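Local coordinates for protein 2-C-methyl-D-erythritol 2,4-cyclodiphosphate synthase (Thermus thermophilus, PDB 1IV4) that converts 4-diphosphocytidyl-2-C-methyl-D-erythritol 2-phosphate into 2-C-methyl-D-erythritol 2,4-cyclodiphosphate with release of CMP, a step of isoprenoid biosynthesis that uses a divalent metal, at residues L18-L23 with L98-P103. The protein carries 3 engineered substitutions. Sequence-based numbering, arbitrary orientation.
Sequences LYLCGL and LTLDRP. With C5P (cytidine-5'-monophosphate), chain J.
A cis-proline meets a leucine here: the peptide bond before Pro103 is cis, and the CD corner of its ring, with CG beside it, meets Leu18, CD lying 3.6 Å from Leu18 CD2. Leu18 reaches it because CG is turned anti to the backbone N (chi1 178°), which carries the branch out across the gap. Next along, Leu20 CD1 meets two methyl groups end on, Leu100 CD1 at 4.1 Å and Leu98 CD1 at 4.2 Å. Leucine suits these places because a branched, uncharged end can fill space between two well-separated backbones; no hydrogen bond crosses, and the union is purely apolar. Cys21 SG, small and weakly polar, just touches Leu98 CD1 at the turn.

The backbone of the 98-103 segment serves the nucleotide. The exocyclic amine N4 of the bound CMP gives two hydrogen bonds, a nearly straight one to Leu100 O (3.0 Å, 166°) and a more bent one to Pro103 O (3.0 Å, 145°). Two carbonyl acceptors suit an amino group, consistent with recognition of cytosine, and the cis bend before Pro103 probably helps turn both toward the same amine. Leu100 CD2 also packs 3.4 Å from N4, so this residue touches both hairpin and base.

Residues 20-23 form a type I' turn, with Gly22 at backbone angles that favour glycine, joining strands 18-20 and 23-25. This small hairpin packs against helix 109-120 through Cys21 and Leu23, while Leu98, in strand 91-99, and Leu100, just after Thr99, also rest on the neighbouring strand 141-150 of the main sheet.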
loop_
_atom_site.group_PDB
_atom_site.type_symbol
_atom_site.label_atom_id
_atom_site.label_comp_id
_atom_site.label_asym_id
_atom_site.label_seq_id
_atom_site.Cartn_x
_atom_site.Cartn_y
_atom_site.Cartn_z
ATOM N N LEU A 18 0.674 -14.939 -19.077
ATOM C CA LEU A 18 0.592 -14.274 -17.791
ATOM C C LEU A 18 1.518 -14.965 -16.796
ATOM O O LEU A 18 1.354 -16.162 -16.549
ATOM C CB LEU A 18 -0.847 -14.338 -17.262
ATOM C CG LEU A 18 -1.033 -13.690 -15.873
ATOM C CD1 LEU A 18 -0.590 -12.230 -15.889
ATOM C CD2 LEU A 18 -2.471 -13.803 -15.402
ATOM N N TYR A 19 2.481 -14.237 -16.246
ATOM C CA TYR A 19 3.361 -14.772 -15.217
ATOM C C TYR A 19 3.049 -14.108 -13.883
ATOM O O TYR A 19 2.994 -12.892 -13.764
ATOM C CB TYR A 19 4.839 -14.570 -15.591
ATOM C CG TYR A 19 5.157 -15.445 -16.794
ATOM C CD1 TYR A 19 5.277 -16.820 -16.612
ATOM C CD2 TYR A 19 5.314 -14.883 -18.048
ATOM C CE1 TYR A 19 5.566 -17.655 -17.681
ATOM C CE2 TYR A 19 5.603 -15.721 -19.131
ATOM C CZ TYR A 19 5.722 -17.082 -18.923
ATOM O OH TYR A 19 6.001 -17.923 -19.977
ATOM N N LEU A 20 2.835 -14.948 -12.849
ATOM C CA LEU A 20 2.615 -14.382 -11.510
ATOM C C LEU A 20 3.266 -15.274 -10.454
ATOM O O LEU A 20 3.104 -16.497 -10.478
ATOM C CB LEU A 20 1.132 -14.198 -11.185
ATOM C CG LEU A 20 0.463 -13.001 -11.839
ATOM C CD1 LEU A 20 -1.037 -12.972 -11.539
ATOM C CD2 LEU A 20 1.117 -11.704 -11.374
ATOM N N CYS A 21 4.027 -14.670 -9.536
ATOM C CA CYS A 21 4.701 -15.428 -8.483
ATOM C C CYS A 21 5.594 -16.532 -9.059
ATOM O O CYS A 21 5.792 -17.569 -8.414
ATOM C CB CYS A 21 3.700 -16.072 -7.511
ATOM S SG CYS A 21 2.549 -14.949 -6.697
ATOM N N GLY A 22 6.110 -16.314 -10.271
ATOM C CA GLY A 22 7.067 -17.281 -10.816
ATOM C C GLY A 22 6.425 -18.287 -11.735
ATOM O O GLY A 22 7.100 -19.046 -12.446
ATOM N N LEU A 23 5.106 -18.326 -11.802
ATOM C CA LEU A 23 4.392 -19.350 -12.543
ATOM C C LEU A 23 3.648 -18.835 -13.774
ATOM O O LEU A 23 3.125 -17.704 -13.742
ATOM C CB LEU A 23 3.298 -19.979 -11.666
ATOM C CG LEU A 23 3.711 -20.622 -10.353
ATOM C CD1 LEU A 23 2.519 -21.334 -9.747
ATOM C CD2 LEU A 23 4.870 -21.582 -10.582
ATOM N N LEU A 98 -2.538 -8.964 -4.997
ATOM C CA LEU A 98 -2.600 -8.875 -6.444
ATOM C C LEU A 98 -3.984 -8.422 -6.872
ATOM O O LEU A 98 -4.985 -8.999 -6.422
ATOM C CB LEU A 98 -2.296 -10.214 -7.136
ATOM C CG LEU A 98 -1.021 -10.918 -6.697
ATOM C CD1 LEU A 98 -0.845 -12.248 -7.410
ATOM C CD2 LEU A 98 0.174 -10.035 -6.977
ATOM N N THR A 99 -3.930 -7.394 -7.716
ATOM C CA THR A 99 -5.166 -6.798 -8.224
ATOM C C THR A 99 -5.269 -7.044 -9.730
ATOM O O THR A 99 -4.400 -6.625 -10.485
ATOM C CB THR A 99 -5.260 -5.287 -7.969
ATOM O OG1 THR A 99 -5.154 -5.066 -6.560
ATOM C CG2 THR A 99 -6.604 -4.751 -8.450
ATOM N N LEU A 100 -6.322 -7.755 -10.102
ATOM C CA LEU A 100 -6.569 -8.026 -11.509
ATOM C C LEU A 100 -7.968 -8.631 -11.658
ATOM O O LEU A 100 -8.451 -9.368 -10.793
ATOM C CB LEU A 100 -5.494 -8.927 -12.099
ATOM C CG LEU A 100 -5.585 -10.398 -11.714
ATOM C CD1 LEU A 100 -4.639 -11.239 -12.563
ATOM C CD2 LEU A 100 -5.295 -10.551 -10.232
ATOM N N ASP A 101 -8.608 -8.280 -12.765
ATOM C CA ASP A 101 -10.008 -8.627 -12.948
ATOM C C ASP A 101 -10.162 -10.085 -13.363
ATOM O O ASP A 101 -11.058 -10.737 -12.836
ATOM C CB ASP A 101 -10.672 -7.752 -14.012
ATOM C CG ASP A 101 -10.770 -6.300 -13.608
ATOM O OD1 ASP A 101 -10.253 -5.909 -12.549
ATOM O OD2 ASP A 101 -11.383 -5.528 -14.373
ATOM N N ARG A 102 -9.318 -10.498 -14.289
ATOM C CA ARG A 102 -9.249 -11.864 -14.802
ATOM C C ARG A 102 -7.815 -12.219 -15.135
ATOM O O ARG A 102 -6.980 -11.326 -15.397
ATOM C CB ARG A 102 -10.146 -11.989 -16.042
ATOM C CG ARG A 102 -9.802 -10.945 -17.084
ATOM C CD ARG A 102 -10.773 -10.870 -18.264
ATOM N NE ARG A 102 -10.072 -10.326 -19.428
ATOM C CZ ARG A 102 -10.185 -10.646 -20.704
ATOM N NH1 ARG A 102 -11.028 -11.577 -21.143
ATOM N NH2 ARG A 102 -9.417 -10.002 -21.579
ATOM N N PRO A 103 -7.423 -13.487 -15.122
ATOM C CA PRO A 103 -8.275 -14.615 -14.753
ATOM C C PRO A 103 -8.485 -14.731 -13.247
ATOM O O PRO A 103 -7.803 -14.063 -12.468
ATOM C CB PRO A 103 -7.440 -15.828 -15.209
ATOM C CG PRO A 103 -6.029 -15.364 -15.035
ATOM C CD PRO A 103 -6.049 -13.935 -15.482
HETATM O O3P C5P J . -12.436 -7.759 -5.988
HETATM P P C5P J . -13.521 -8.712 -5.361
HETATM O O1P C5P J . -14.684 -8.864 -6.203
HETATM O O2P C5P J . -13.835 -8.408 -3.829
HETATM O "O5'" C5P J . -12.840 -10.154 -5.162
HETATM C "C5'" C5P J . -13.553 -11.240 -4.638
HETATM C "C4'" C5P J . -12.655 -12.387 -4.564
HETATM O "O4'" C5P J . -12.195 -13.083 -5.740
HETATM C "C3'" C5P J . -11.419 -12.299 -3.636
HETATM O "O3'" C5P J . -11.478 -12.023 -2.215
HETATM C "C2'" C5P J . -10.454 -13.328 -4.180
HETATM O "O2'" C5P J . -10.905 -14.461 -3.481
HETATM C "C1'" C5P J . -11.063 -13.865 -5.414
HETATM N N1 C5P J . -10.291 -13.358 -6.659
HETATM C C2 C5P J . -9.615 -14.318 -7.499
HETATM N N3 C5P J . -8.918 -13.973 -8.612
HETATM C C4 C5P J . -8.835 -12.612 -9.026
HETATM C C5 C5P J . -9.474 -11.586 -8.247
HETATM C C6 C5P J . -10.179 -11.999 -7.127
HETATM O O2 C5P J . -9.660 -15.517 -7.180
HETATM N N4 C5P J . -8.168 -12.272 -10.143
#